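Local coordinates for acRAF (Thiomonas intermedia, PDB 4LOW), which acts as a RuBisCO assembly factor in the alpha-carboxysome, although its fold is that of the pterin-4a-carbinolamine dehydratases, at the interface of chains A and B. Residues are numbered along the deposited sequence; one frame, centred on the assembly and turned at random. Chains: chain A/B, acRAF.

The interface of chains A and B. Residues chain A 47, 49; chain B 27, 54-55.
One face of the phenol ring of B:Tyr27 takes the imidazole of A:His47, which comes in edge first, with its plane inclined by about 45° to the phenol. NE2 stands 3.4 Å above the plane of the B:Tyr27 ring, over its centre, and CD2 sits beside it above the CD1-CE1 rim, so the CD2-NE2 bond runs nearly parallel to the phenol while CG and CE1 are lifted farther from it. The nearest carbons, CD2 of A:His47 and CE1 of B:Tyr27, are 3.5 Å apart. The contact is one of packing; the protonation of the imidazole is not seen. On the side of the imidazole plane that faces B:Tyr27, methyl CG2 of B:Thr55 sits under CB of A:His47 (3.6 Å), just past the CG end of the ring, the two side chains crossing at about a right angle. B:Thr55 presents this methyl because CG2 is anti to its own carbonyl carbon, with hydroxyl OG1 on another branch (chi1 54°). A:His47 is thus braced at its root by the methyl and at its far edge by the phenol. An alanine in place of B:Tyr27 would probably leave the CD2-NE2 edge of A:His47 without its aromatic support and the imidazole freer to turn. Alongside this packing, one water joins the backbones: it lies 3.0 Å from carbonyl O of A:Gln49 and 3.0 Å from amide N of B:Thr55, which points to it moderately straight (149° at the hydrogen). A:His47 and A:Gln49 lie between helix 27-44 and strand 50-53 of chain A. In chain B, B:Tyr27 begins helix 27-44, and B:Gly54 and B:Thr55 form part of the turn between strands 50-53 and 57-63. The patch belongs to a two-fold symmetric interface, and its twin exchanges the chains; the structure alone does not establish that this dimer is the working form.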
ATOM      1  N   HIS A  47      -3.389   2.797 -12.629  1.00 28.34           N
ATOM      2  CA  HIS A  47      -3.041   2.224 -11.344  1.00 30.11           C
ATOM      3  C   HIS A  47      -1.541   2.040 -11.238  1.00 30.34           C
ATOM      4  O   HIS A  47      -0.948   1.357 -12.083  1.00 31.98           O
ATOM      5  CB  HIS A  47      -3.756   0.868 -11.169  1.00 32.71           C
ATOM      6  CG  HIS A  47      -5.244   0.999 -11.122  1.00 36.82           C
ATOM      7  ND1 HIS A  47      -6.020   0.893 -12.260  1.00 40.12           N
ATOM      8  CD2 HIS A  47      -6.047   1.275 -10.070  1.00 39.02           C
ATOM      9  CE1 HIS A  47      -7.267   1.105 -11.867  1.00 39.88           C
ATOM     10  NE2 HIS A  47      -7.333   1.331 -10.556  1.00 40.04           N
ATOM     11  N   GLN A  49       2.021   0.377 -10.420  1.00 21.94           N
ATOM     12  CA  GLN A  49       2.496  -1.002 -10.382  1.00 22.26           C
ATOM     13  C   GLN A  49       2.415  -1.497  -8.921  1.00 22.91           C
ATOM     14  O   GLN A  49       1.968  -2.621  -8.657  1.00 24.38           O
ATOM     15  CB  GLN A  49       3.933  -1.072 -10.900  1.00 24.92           C
ATOM     16  CG  GLN A  49       4.549  -2.473 -10.829  1.00 27.15           C
ATOM     17  CD  GLN A  49       5.975  -2.478 -11.260  1.00 43.98           C
ATOM     18  OE1 GLN A  49       6.403  -1.678 -12.100  1.00 41.88           O
ATOM     19  NE2 GLN A  49       6.725  -3.424 -10.730  1.00 35.15           N
TER
ATOM     20  N   TYR B  27      -9.478  -5.149  -9.283  1.00 31.66           N
ATOM     21  CA  TYR B  27      -9.115  -3.951  -8.543  1.00 30.41           C
ATOM     22  C   TYR B  27     -10.180  -3.662  -7.476  1.00 29.41           C
ATOM     23  O   TYR B  27      -9.838  -3.358  -6.324  1.00 26.62           O
ATOM     24  CB  TYR B  27      -8.962  -2.719  -9.483  1.00 32.84           C
ATOM     25  CG  TYR B  27      -8.858  -1.421  -8.702  1.00 35.09           C
ATOM     26  CD1 TYR B  27      -7.688  -1.083  -8.029  1.00 37.39           C
ATOM     27  CD2 TYR B  27      -9.979  -0.619  -8.495  1.00 34.89           C
ATOM     28  CE1 TYR B  27      -7.613   0.060  -7.233  1.00 37.83           C
ATOM     29  CE2 TYR B  27      -9.923   0.515  -7.684  1.00 32.96           C
ATOM     30  CZ  TYR B  27      -8.732   0.857  -7.063  1.00 38.61           C
ATOM     31  OH  TYR B  27      -8.662   2.003  -6.294  1.00 34.16           O
ATOM     32  N   GLY B  54      -0.903  -4.190  -5.336  1.00 20.05           N
ATOM     33  CA  GLY B  54      -1.121  -3.932  -6.746  1.00 21.36           C
ATOM     34  C   GLY B  54      -2.598  -4.049  -7.057  1.00 24.23           C
ATOM     35  O   GLY B  54      -3.427  -4.050  -6.145  1.00 24.10           O
ATOM     36  N   THR B  55      -2.943  -4.189  -8.315  1.00 23.54           N
ATOM     37  CA  THR B  55      -4.372  -4.219  -8.654  1.00 23.66           C
ATOM     38  C   THR B  55      -5.068  -5.477  -8.137  1.00 24.44           C
ATOM     39  O   THR B  55      -6.251  -5.416  -7.841  1.00 24.81           O
ATOM     40  CB  THR B  55      -4.568  -4.055 -10.148  1.00 30.68           C
ATOM     41  OG1 THR B  55      -3.786  -5.053 -10.768  1.00 30.79           O
ATOM     42  CG2 THR B  55      -4.141  -2.681 -10.651  1.00 31.76           C
TER
HETATM   43  O   HOH W   1      -0.610  -3.501 -10.000  1.00 33.55           O